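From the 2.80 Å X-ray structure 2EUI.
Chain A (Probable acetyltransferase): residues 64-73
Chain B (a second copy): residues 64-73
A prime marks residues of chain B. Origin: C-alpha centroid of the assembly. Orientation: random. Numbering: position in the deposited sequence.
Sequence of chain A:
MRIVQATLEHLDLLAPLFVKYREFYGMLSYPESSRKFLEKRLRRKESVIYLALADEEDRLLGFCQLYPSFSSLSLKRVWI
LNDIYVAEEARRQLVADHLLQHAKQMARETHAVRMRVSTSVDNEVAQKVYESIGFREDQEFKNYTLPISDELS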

ATOM      1  N   CYS A  64      15.251  -6.123  -2.025  1.00 27.26           N
ATOM      2  CA  CYS A  64      14.123  -5.746  -1.196  1.00 27.65           C
ATOM      3  C   CYS A  64      13.271  -4.675  -1.901  1.00 24.36           C
ATOM      4  O   CYS A  64      13.792  -3.861  -2.660  1.00 23.99           O
ATOM      5  CB  CYS A  64      14.681  -5.231   0.137  1.00 28.85           C
ATOM      6  SG  CYS A  64      13.510  -4.433   1.192  1.00 36.07           S
ATOM      7  N   GLN A  65      11.961  -4.698  -1.680  1.00 20.23           N
ATOM      8  CA  GLN A  65      11.098  -3.687  -2.289  1.00 21.32           C
ATOM      9  C   GLN A  65      10.039  -3.156  -1.330  1.00 20.74           C
ATOM     10  O   GLN A  65       9.363  -3.912  -0.622  1.00 21.56           O
ATOM     11  CB  GLN A  65      10.415  -4.199  -3.569  1.00 18.88           C
ATOM     12  CG  GLN A  65       9.633  -3.116  -4.319  1.00 15.02           C
ATOM     13  CD  GLN A  65       9.159  -3.567  -5.702  1.00 16.65           C
ATOM     14  OE1 GLN A  65       8.569  -4.648  -5.859  1.00 16.96           O
ATOM     15  NE2 GLN A  65       9.408  -2.735  -6.709  1.00 12.81           N
ATOM     16  N   LEU A  66       9.922  -1.836  -1.302  1.00 20.52           N
ATOM     17  CA  LEU A  66       8.950  -1.189  -0.451  1.00 21.49           C
ATOM     18  C   LEU A  66       8.131  -0.252  -1.311  1.00 21.16           C
ATOM     19  O   LEU A  66       8.631   0.284  -2.297  1.00 21.74           O
ATOM     20  CB  LEU A  66       9.650  -0.388   0.654  1.00 23.06           C
ATOM     21  CG  LEU A  66      10.602  -1.117   1.610  1.00 23.14           C
ATOM     22  CD1 LEU A  66      11.974  -1.277   0.981  1.00 24.44           C
ATOM     23  CD2 LEU A  66      10.724  -0.317   2.872  1.00 24.09           C
ATOM     24  N   TYR A  67       6.864  -0.078  -0.954  1.00 20.78           N
ATOM     25  CA  TYR A  67       5.993   0.844  -1.678  1.00 20.37           C
ATOM     26  C   TYR A  67       5.646   2.011  -0.772  1.00 19.69           C
ATOM     27  O   TYR A  67       5.196   1.821   0.353  1.00 18.65           O
ATOM     28  CB  TYR A  67       4.704   0.157  -2.133  1.00 21.25           C
ATOM     29  CG  TYR A  67       4.931  -0.986  -3.086  1.00 22.59           C
ATOM     30  CD1 TYR A  67       5.816  -0.858  -4.158  1.00 23.18           C
ATOM     31  CD2 TYR A  67       4.277  -2.205  -2.910  1.00 22.37           C
ATOM     32  CE1 TYR A  67       6.050  -1.922  -5.031  1.00 24.04           C
ATOM     33  CE2 TYR A  67       4.502  -3.275  -3.777  1.00 22.17           C
ATOM     34  CZ  TYR A  67       5.390  -3.126  -4.833  1.00 23.57           C
ATOM     35  OH  TYR A  67       5.606  -4.165  -5.706  1.00 23.96           O
ATOM     36  N   PRO A  68       5.858   3.241  -1.255  1.00 19.30           N
ATOM     37  CA  PRO A  68       5.564   4.455  -0.489  1.00 20.40           C
ATOM     38  C   PRO A  68       4.059   4.631  -0.245  1.00 21.15           C
ATOM     39  O   PRO A  68       3.251   4.414  -1.147  1.00 20.02           O
ATOM     40  CB  PRO A  68       6.128   5.554  -1.375  1.00 18.21           C
ATOM     41  CG  PRO A  68       5.844   5.021  -2.746  1.00 17.98           C
ATOM     42  CD  PRO A  68       6.285   3.580  -2.624  1.00 18.81           C
ATOM     43  N   SER A  69       3.687   5.008   0.976  1.00 21.79           N
ATOM     44  CA  SER A  69       2.284   5.226   1.313  1.00 22.71           C
ATOM     45  C   SER A  69       2.128   6.313   2.374  1.00 22.51           C
ATOM     46  O   SER A  69       3.107   6.935   2.771  1.00 22.65           O
ATOM     47  CB  SER A  69       1.629   3.928   1.793  1.00 22.93           C
ATOM     48  OG  SER A  69       0.211   4.059   1.778  1.00 22.79           O
ATOM     49  N   PHE A  70       0.898   6.539   2.826  1.00 22.75           N
ATOM     50  CA  PHE A  70       0.627   7.577   3.823  1.00 23.76           C
ATOM     51  C   PHE A  70      -0.506   7.213   4.772  1.00 24.12           C
ATOM     52  O   PHE A  70      -1.321   6.335   4.499  1.00 24.96           O
ATOM     53  CB  PHE A  70       0.238   8.903   3.140  1.00 21.24           C
ATOM     54  CG  PHE A  70       1.315   9.493   2.285  1.00 21.69           C
ATOM     55  CD1 PHE A  70       2.345  10.236   2.848  1.00 21.49           C
ATOM     56  CD2 PHE A  70       1.325   9.277   0.915  1.00 21.31           C
ATOM     57  CE1 PHE A  70       3.364  10.744   2.060  1.00 19.27           C
ATOM     58  CE2 PHE A  70       2.341   9.783   0.127  1.00 20.48           C
ATOM     59  CZ  PHE A  70       3.361  10.519   0.706  1.00 19.52           C
ATOM     60  N   SER A  71      -0.547   7.919   5.893  1.00 24.73           N
ATOM     61  CA  SER A  71      -1.597   7.750   6.883  1.00 23.31           C
ATOM     62  C   SER A  71      -2.330   9.087   6.895  1.00 23.29           C
ATOM     63  O   SER A  71      -1.745  10.121   7.220  1.00 23.45           O
ATOM     64  CB  SER A  71      -0.995   7.463   8.258  1.00 22.23           C
ATOM     65  OG  SER A  71      -2.027   7.312   9.215  1.00 22.86           O
ATOM     66  N   SER A  72      -3.598   9.079   6.513  1.00 24.24           N
ATOM     67  CA  SER A  72      -4.362  10.326   6.484  1.00 25.57           C
ATOM     68  C   SER A  72      -4.594  10.829   7.899  1.00 24.99           C
ATOM     69  O   SER A  72      -4.607  12.034   8.146  1.00 25.55           O
ATOM     70  CB  SER A  72      -5.709  10.128   5.775  1.00 26.78           C
ATOM     71  OG  SER A  72      -5.536   9.860   4.393  1.00 27.28           O
ATOM     72  N   LEU A  73      -4.763   9.894   8.825  1.00 24.44           N
ATOM     73  CA  LEU A  73      -4.990  10.224  10.214  1.00 24.61           C
ATOM     74  C   LEU A  73      -3.860  11.032  10.844  1.00 25.30           C
ATOM     75  O   LEU A  73      -4.098  12.129  11.343  1.00 25.72           O
ATOM     76  CB  LEU A  73      -5.237   8.945  11.006  1.00 24.98           C
ATOM     77  CG  LEU A  73      -6.700   8.660  11.347  1.00 25.65           C
ATOM     78  CD1 LEU A  73      -7.588   9.005  10.173  1.00 26.25           C
ATOM     79  CD2 LEU A  73      -6.860   7.206  11.752  1.00 24.80           C
TER
ATOM     80  N   CYS B  64     -13.934   9.830  -0.221  1.00 25.18           N
ATOM     81  CA  CYS B  64     -13.206   8.599   0.082  1.00 24.95           C
ATOM     82  C   CYS B  64     -11.834   8.701  -0.608  1.00 23.68           C
ATOM     83  O   CYS B  64     -11.717   9.300  -1.678  1.00 25.00           O
ATOM     84  CB  CYS B  64     -14.003   7.349  -0.355  1.00 25.85           C
ATOM     85  SG  CYS B  64     -14.031   6.872  -2.103  1.00 27.47           S
ATOM     86  N   GLN B  65     -10.796   8.168   0.033  1.00 22.19           N
ATOM     87  CA  GLN B  65      -9.436   8.226  -0.514  1.00 20.96           C
ATOM     88  C   GLN B  65      -8.758   6.863  -0.487  1.00 20.24           C
ATOM     89  O   GLN B  65      -8.840   6.131   0.503  1.00 18.51           O
ATOM     90  CB  GLN B  65      -8.583   9.242   0.262  1.00 19.65           C
ATOM     91  CG  GLN B  65      -7.099   9.259  -0.110  1.00 20.28           C
ATOM     92  CD  GLN B  65      -6.348  10.439   0.505  1.00 20.52           C
ATOM     93  OE1 GLN B  65      -6.507  10.741   1.688  1.00 20.91           O
ATOM     94  NE2 GLN B  65      -5.528  11.102  -0.296  1.00 17.52           N
ATOM     95  N   LEU B  66      -8.104   6.520  -1.591  1.00 18.57           N
ATOM     96  CA  LEU B  66      -7.405   5.245  -1.685  1.00 17.82           C
ATOM     97  C   LEU B  66      -5.955   5.519  -1.958  1.00 16.16           C
ATOM     98  O   LEU B  66      -5.622   6.474  -2.639  1.00 16.18           O
ATOM     99  CB  LEU B  66      -7.966   4.394  -2.823  1.00 18.57           C
ATOM    100  CG  LEU B  66      -9.461   4.093  -2.824  1.00 20.53           C
ATOM    101  CD1 LEU B  66     -10.238   5.186  -3.541  1.00 21.31           C
ATOM    102  CD2 LEU B  66      -9.665   2.780  -3.508  1.00 21.68           C
ATOM    103  N   TYR B  67      -5.081   4.700  -1.401  1.00 17.44           N
ATOM    104  CA  TYR B  67      -3.654   4.864  -1.655  1.00 18.87           C
ATOM    105  C   TYR B  67      -3.230   3.728  -2.567  1.00 20.06           C
ATOM    106  O   TYR B  67      -3.780   2.623  -2.499  1.00 18.83           O
ATOM    107  CB  TYR B  67      -2.860   4.832  -0.354  1.00 19.55           C
ATOM    108  CG  TYR B  67      -2.997   6.095   0.463  1.00 20.42           C
ATOM    109  CD1 TYR B  67      -2.457   7.294   0.018  1.00 20.63           C
ATOM    110  CD2 TYR B  67      -3.702   6.097   1.667  1.00 22.14           C
ATOM    111  CE1 TYR B  67      -2.619   8.475   0.751  1.00 21.49           C
ATOM    112  CE2 TYR B  67      -3.873   7.267   2.406  1.00 21.00           C
ATOM    113  CZ  TYR B  67      -3.331   8.450   1.942  1.00 21.26           C
ATOM    114  OH  TYR B  67      -3.502   9.605   2.659  1.00 19.68           O
ATOM    115  N   PRO B  68      -2.254   3.991  -3.447  1.00 21.65           N
ATOM    116  CA  PRO B  68      -1.725   3.015  -4.405  1.00 20.30           C
ATOM    117  C   PRO B  68      -0.713   2.029  -3.825  1.00 20.09           C
ATOM    118  O   PRO B  68       0.151   2.404  -3.046  1.00 20.55           O
ATOM    119  CB  PRO B  68      -1.077   3.905  -5.453  1.00 20.82           C
ATOM    120  CG  PRO B  68      -0.470   4.975  -4.608  1.00 20.98           C
ATOM    121  CD  PRO B  68      -1.609   5.305  -3.647  1.00 21.33           C
ATOM    122  N   SER B  69      -0.834   0.771  -4.231  1.00 20.81           N
ATOM    123  CA  SER B  69       0.076  -0.299  -3.833  1.00 20.82           C
ATOM    124  C   SER B  69       0.143  -1.320  -4.991  1.00 21.88           C
ATOM    125  O   SER B  69      -0.619  -1.227  -5.955  1.00 20.83           O
ATOM    126  CB  SER B  69      -0.428  -0.974  -2.560  1.00 21.32           C
ATOM    127  OG  SER B  69       0.504  -1.931  -2.084  1.00 22.94           O
ATOM    128  N   PHE B  70       1.050  -2.286  -4.915  1.00 23.18           N
ATOM    129  CA  PHE B  70       1.149  -3.277  -5.984  1.00 22.95           C
ATOM    130  C   PHE B  70       1.283  -4.689  -5.460  1.00 23.49           C
ATOM    131  O   PHE B  70       1.597  -4.898  -4.298  1.00 23.71           O
ATOM    132  CB  PHE B  70       2.353  -2.994  -6.882  1.00 20.57           C
ATOM    133  CG  PHE B  70       2.402  -1.599  -7.407  1.00 22.51           C
ATOM    134  CD1 PHE B  70       2.995  -0.582  -6.662  1.00 22.24           C
ATOM    135  CD2 PHE B  70       1.871  -1.293  -8.666  1.00 22.52           C
ATOM    136  CE1 PHE B  70       3.068   0.721  -7.165  1.00 23.12           C
ATOM    137  CE2 PHE B  70       1.937   0.007  -9.177  1.00 22.78           C
ATOM    138  CZ  PHE B  70       2.538   1.016  -8.424  1.00 23.24           C
ATOM    139  N   SER B  71       1.019  -5.657  -6.330  1.00 23.44           N
ATOM    140  CA  SER B  71       1.195  -7.069  -5.994  1.00 23.33           C
ATOM    141  C   SER B  71       2.315  -7.563  -6.894  1.00 23.78           C
ATOM    142  O   SER B  71       2.101  -7.762  -8.085  1.00 24.44           O
ATOM    143  CB  SER B  71      -0.060  -7.890  -6.286  1.00 21.71           C
ATOM    144  OG  SER B  71       0.213  -9.281  -6.150  1.00 15.49           O
ATOM    145  N   SER B  72       3.513  -7.729  -6.338  1.00 23.91           N
ATOM    146  CA  SER B  72       4.645  -8.208  -7.134  1.00 21.77           C
ATOM    147  C   SER B  72       4.330  -9.605  -7.621  1.00 20.64           C
ATOM    148  O   SER B  72       4.520  -9.925  -8.789  1.00 21.01           O
ATOM    149  CB  SER B  72       5.936  -8.244  -6.309  1.00 19.83           C
ATOM    150  OG  SER B  72       6.481  -6.948  -6.121  1.00 18.64           O
ATOM    151  N   LEU B  73       3.819 -10.429  -6.716  1.00 21.04           N
ATOM    152  CA  LEU B  73       3.478 -11.805  -7.038  1.00 20.20           C
ATOM    153  C   LEU B  73       2.630 -11.996  -8.287  1.00 18.95           C
ATOM    154  O   LEU B  73       2.941 -12.851  -9.104  1.00 19.79           O
ATOM    155  CB  LEU B  73       2.812 -12.468  -5.838  1.00 24.29           C
ATOM    156  CG  LEU B  73       3.826 -12.783  -4.733  1.00 27.19           C
ATOM    157  CD1 LEU B  73       5.077 -13.412  -5.349  1.00 29.94           C
ATOM    158  CD2 LEU B  73       4.214 -11.510  -4.012  1.00 30.56           C
TER
HETATM  159  O   HOH W   1       2.751   3.000  -3.379  1.00 10.93           O
HETATM  160  O   HOH W   2       0.543   4.282  -1.157  1.00 19.06           O

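From residue 64 onward each stretch is β-strand, and the two copies run past each other nearly antiparallel, with 163° between their N-to-C directions. The strand axes come no closer than 7.2 Å, too far for the backbone ladder of a continuous sheet. The register is close to symmetric: Tyr67 lies across from Ser69′ and Ser69 across from Tyr67′, with CA-CA separations of 6.4 and 6.6 Å, while toward the ends the CA-CA separations widen to 9.2 Å from Gln65 to Ser72′ and 8.9 Å from Ser72 to Gln65′. At the centre the carbonyls of the two prolines approach each other, Pro68 O lying 4.2 Å from Pro68′ O. Two waters bridge the strands here. Each is placed to donate to both Pro68 O and Pro68′ O, at 2.7 Å in every case, and water 2 also hydrogen-bonds Ser69 OG at 3.0 Å. Proline has no amide hydrogen to give, and its carbonyl oxygen is the atom the waters bind.

The two tyrosines make the largest contribution. Tyr67 and Tyr67′ both point toward the opposing strand in the m rotamer, and the partner stretch covers 100 and 94 Å² of them, out of 468 Å² buried in total. Each tyrosine hydroxyl reaches the serine at position 72 of the partner chain, Ser72′ for Tyr67 and Ser72 for Tyr67′, and finds a polar partner in otherwise buried surroundings. Tyr67′ OH donates to Ser72 OG at 2.7 Å; in the reciprocal pair, Tyr67 OH and Ser72′ OG are hydrogen-bonded at 2.9 Å. Both serines take the m rotamer and lie at the edge of the tyrosine ring, so a short side chain is enough to meet the phenol oxygen. The amides of Gln65 and Gln65′ also extend toward these hydroxyl pairs.

The phenylalanines pack against the body of the same rings. Phe70′ turns its edge toward the face of Tyr67, with centroids 5.1 Å apart and planes at 61°, and Phe70′ CB lies 3.7 Å from Tyr67 CZ. In the reciprocal pair the symmetry loosens: Phe70 CB approaches Tyr67′ CE1 to 3.7 Å, but the end of its side chain leads away, and it is the backbone atom Phe70 O that sits over a face of Tyr67′. Small Ser69 and Ser69′ leave room beside the tyrosines, with Ser69 OG 3.8 Å from Tyr67′ CB and Ser69′ OG 3.9 Å from Tyr67 CD2. Tyrosine thus combines apolar packing along its ring with a hydrogen bond at its tip.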